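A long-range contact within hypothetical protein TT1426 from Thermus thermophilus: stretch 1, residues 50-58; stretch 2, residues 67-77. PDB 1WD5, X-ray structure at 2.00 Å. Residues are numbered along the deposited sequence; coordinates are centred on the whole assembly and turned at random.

Stretch 1 (50-58) DVVLVRKVG
Stretch 2 (67-77) LGAVGEGGELV

An antiparallel strand pair holds the two stretches together. The strand that begins at Val-54 runs antiparallel to the strand that ends at Gly-71; their axes approach to 4.4 Å, their N-to-C directions differ by 149°, and the two stretches together bury 509 Å². The register pairs Val-54 with Gly-71, Arg-55 with Val-70, Lys-56 with Ala-69 and Val-57 with Gly-68.

Stretch 2 enters at a corner. Leu-67 (phi/psi -112/-8°; chi1 m, chi2 t) directs its N to Val-57 O in a nearly linear hydrogen bond of 2.9 Å; its CA-to-CB bond points sideways, and Leu-67 CG lies 4.4 Å from Gly-58 C. Gly-68 (172/-161°) shares the same acceptor: its N makes a weak bond of 3.4 Å to Val-57 O, whereas its O receives Val-57 N at 3.0 Å. A CB here would clash with Val-77 O, which lies close because Val-77 and Ala-69 exchange backbone hydrogen bonds, Ala-69 N to Val-77 O and Val-77 N to Ala-69 O, 2.8 Å each.

Ala-69 (-159/158°) occupies a non-hydrogen-bonded site, its CA 4.5 Å from Lys-56 CA and 3.2 Å from Arg-55 O, a CA-H...O contact. Its small side chain points to the same face as those of Lys-56 and Val-54. Val-70 (phi -124°, psi 140°; chi1 m) completes the narrow ring with Arg-55: Arg-55 N to Val-70 O and Val-70 N to Arg-55 O are both 3.0 Å. Val-70 O also lies 3.3 Å from Val-54 CA. On the face shared by Val-57, Val-70 and Arg-55, Val-70 CG1 packs 3.7 Å from CG2 of Val-57 (chi1 t), while Val-70 CG2 meets Arg-55 CB at 3.7 Å. The arginine, m at chi1 through chi3, thus lends its aliphatic base to the contact while its end leads away.

Gly-71 (-99/173°) opens a type I turn to Gly-74, closed by Gly-74 N to Gly-71 O at 2.9 Å. Its CA sits 4.4 Å from Val-54 CA; a CB would strike Glu-75 OE2. Glu-72 (-60/-25°; chi1 p, chi2 t) points toward stretch 1, its CB 3.7 Å from CB of the buried Leu-53 (chi1 m, chi2 t) and its N 3.0 Å from Leu-53 O. A water bridges the pair, accepting from Leu-53 N at 2.9 Å and donating to Glu-72 OE1 at 2.6 Å. Gly-73 turns the chain, and Gly-74, at 96/-16°, adopts a conformation that calls for glycine. Beyond Glu-75, Leu-76 (chi1 t, chi2 p) brings CD1 within 4.0 Å of Val-57 CG2, extending the apolar cluster.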

# COMPACT_ATOMS: atom_id res chain seq x y z
N ASP A 50 6.72 -8.31 -0.78
CA ASP A 50 6.14 -8.24 -2.12
C ASP A 50 5.58 -6.84 -2.29
O ASP A 50 5.56 -6.04 -1.35
CB ASP A 50 5.04 -9.29 -2.33
CG ASP A 50 4.65 -9.44 -3.80
OD1 ASP A 50 5.33 -8.86 -4.67
OD2 ASP A 50 3.66 -10.15 -4.09
N VAL A 51 5.14 -6.53 -3.50
CA VAL A 51 4.59 -5.22 -3.77
C VAL A 51 3.10 -5.36 -4.04
O VAL A 51 2.63 -6.39 -4.52
CB VAL A 51 5.27 -4.61 -5.01
CG1 VAL A 51 5.05 -5.52 -6.22
CG2 VAL A 51 4.73 -3.23 -5.29
N VAL A 52 2.34 -4.32 -3.70
CA VAL A 52 0.91 -4.33 -3.95
C VAL A 52 0.75 -3.39 -5.13
O VAL A 52 1.21 -2.25 -5.10
CB VAL A 52 0.08 -3.84 -2.73
CG1 VAL A 52 0.53 -2.47 -2.28
CG2 VAL A 52 -1.40 -3.84 -3.08
N LEU A 53 0.12 -3.89 -6.19
CA LEU A 53 -0.07 -3.14 -7.42
C LEU A 53 -1.55 -2.89 -7.68
O LEU A 53 -2.28 -3.79 -8.11
CB LEU A 53 0.57 -3.92 -8.57
CG LEU A 53 2.09 -4.09 -8.42
CD1 LEU A 53 2.60 -5.26 -9.26
CD2 LEU A 53 2.77 -2.79 -8.82
N VAL A 54 -1.98 -1.66 -7.43
CA VAL A 54 -3.37 -1.28 -7.59
C VAL A 54 -3.51 0.18 -8.03
O VAL A 54 -2.54 0.95 -7.97
CB VAL A 54 -4.12 -1.44 -6.25
CG1 VAL A 54 -3.97 -2.86 -5.73
CG2 VAL A 54 -3.56 -0.45 -5.24
N ARG A 55 -4.72 0.55 -8.45
CA ARG A 55 -5.04 1.91 -8.87
C ARG A 55 -6.43 2.28 -8.36
O ARG A 55 -7.33 1.44 -8.29
CB ARG A 55 -5.03 2.04 -10.40
CG ARG A 55 -3.65 1.98 -11.05
CD ARG A 55 -2.84 3.22 -10.74
NE ARG A 55 -3.47 4.43 -11.27
CZ ARG A 55 -3.07 5.67 -10.98
NH1 ARG A 55 -2.03 5.87 -10.17
NH2 ARG A 55 -3.72 6.71 -11.48
N LYS A 56 -6.59 3.54 -7.99
CA LYS A 56 -7.88 4.01 -7.52
C LYS A 56 -8.74 4.35 -8.74
O LYS A 56 -8.23 4.83 -9.75
CB LYS A 56 -7.69 5.26 -6.66
CG LYS A 56 -8.97 5.92 -6.21
CD LYS A 56 -9.03 7.36 -6.70
CE LYS A 56 -7.82 8.15 -6.23
NZ LYS A 56 -7.57 9.33 -7.10
N VAL A 57 -10.04 4.07 -8.64
CA VAL A 57 -11.00 4.37 -9.70
C VAL A 57 -11.79 5.55 -9.15
O VAL A 57 -12.60 5.38 -8.23
CB VAL A 57 -11.94 3.17 -9.96
CG1 VAL A 57 -13.05 3.56 -10.92
CG2 VAL A 57 -11.14 2.01 -10.54
N GLY A 58 -11.54 6.74 -9.68
CA GLY A 58 -12.21 7.94 -9.20
C GLY A 58 -13.57 8.23 -9.79
O GLY A 58 -13.94 7.67 -10.82
N LEU A 67 -14.43 5.50 -6.03
CA LEU A 67 -15.65 4.72 -6.17
C LEU A 67 -15.27 3.25 -6.21
O LEU A 67 -16.13 2.37 -6.16
CB LEU A 67 -16.41 5.10 -7.45
CG LEU A 67 -16.96 6.52 -7.56
CD1 LEU A 67 -17.78 6.67 -8.83
CD2 LEU A 67 -17.82 6.83 -6.34
N GLY A 68 -13.97 2.98 -6.28
CA GLY A 68 -13.49 1.61 -6.32
C GLY A 68 -11.99 1.53 -6.60
O GLY A 68 -11.27 2.51 -6.42
N ALA A 69 -11.53 0.36 -7.03
CA ALA A 69 -10.11 0.15 -7.33
C ALA A 69 -9.92 -1.03 -8.27
O ALA A 69 -10.79 -1.89 -8.37
CB ALA A 69 -9.34 -0.09 -6.03
N VAL A 70 -8.78 -1.05 -8.97
CA VAL A 70 -8.46 -2.16 -9.87
C VAL A 70 -7.11 -2.73 -9.43
O VAL A 70 -6.21 -1.98 -9.06
CB VAL A 70 -8.35 -1.72 -11.35
CG1 VAL A 70 -9.67 -1.12 -11.83
CG2 VAL A 70 -7.21 -0.72 -11.51
N GLY A 71 -6.99 -4.06 -9.45
CA GLY A 71 -5.75 -4.69 -9.05
C GLY A 71 -4.92 -5.08 -10.27
O GLY A 71 -5.38 -4.97 -11.41
N GLU A 72 -3.70 -5.54 -10.02
CA GLU A 72 -2.80 -5.93 -11.10
C GLU A 72 -3.40 -7.06 -11.94
O GLU A 72 -3.06 -7.22 -13.11
CB GLU A 72 -1.45 -6.37 -10.53
CG GLU A 72 -1.51 -7.59 -9.62
CD GLU A 72 -0.15 -7.98 -9.07
OE1 GLU A 72 0.13 -7.71 -7.88
OE2 GLU A 72 0.65 -8.56 -9.84
N GLY A 73 -4.28 -7.85 -11.33
CA GLY A 73 -4.90 -8.95 -12.04
C GLY A 73 -6.01 -8.51 -12.98
O GLY A 73 -6.57 -9.32 -13.71
N GLY A 74 -6.34 -7.22 -12.95
CA GLY A 74 -7.39 -6.71 -13.82
C GLY A 74 -8.76 -6.60 -13.19
O GLY A 74 -9.64 -5.91 -13.73
N GLU A 75 -8.97 -7.25 -12.05
CA GLU A 75 -10.27 -7.22 -11.39
C GLU A 75 -10.68 -5.81 -10.95
O GLU A 75 -9.85 -5.02 -10.50
CB GLU A 75 -10.28 -8.13 -10.16
CG GLU A 75 -9.45 -7.61 -9.00
CD GLU A 75 -7.99 -8.00 -9.08
OE1 GLU A 75 -7.48 -8.23 -10.20
OE2 GLU A 75 -7.35 -8.08 -8.01
N LEU A 76 -11.96 -5.51 -11.09
CA LEU A 76 -12.51 -4.23 -10.69
C LEU A 76 -13.27 -4.44 -9.39
O LEU A 76 -14.19 -5.25 -9.33
CB LEU A 76 -13.47 -3.69 -11.76
CG LEU A 76 -14.29 -2.44 -11.41
CD1 LEU A 76 -13.37 -1.27 -11.08
CD2 LEU A 76 -15.20 -2.09 -12.58
N VAL A 77 -12.88 -3.71 -8.35
CA VAL A 77 -13.53 -3.82 -7.05
C VAL A 77 -14.23 -2.51 -6.75
O VAL A 77 -13.59 -1.47 -6.59
CB VAL A 77 -12.50 -4.12 -5.93
CG1 VAL A 77 -13.20 -4.19 -4.58
CG2 VAL A 77 -11.79 -5.43 -6.23
O HOH W 1 -1.05 -6.55 -5.89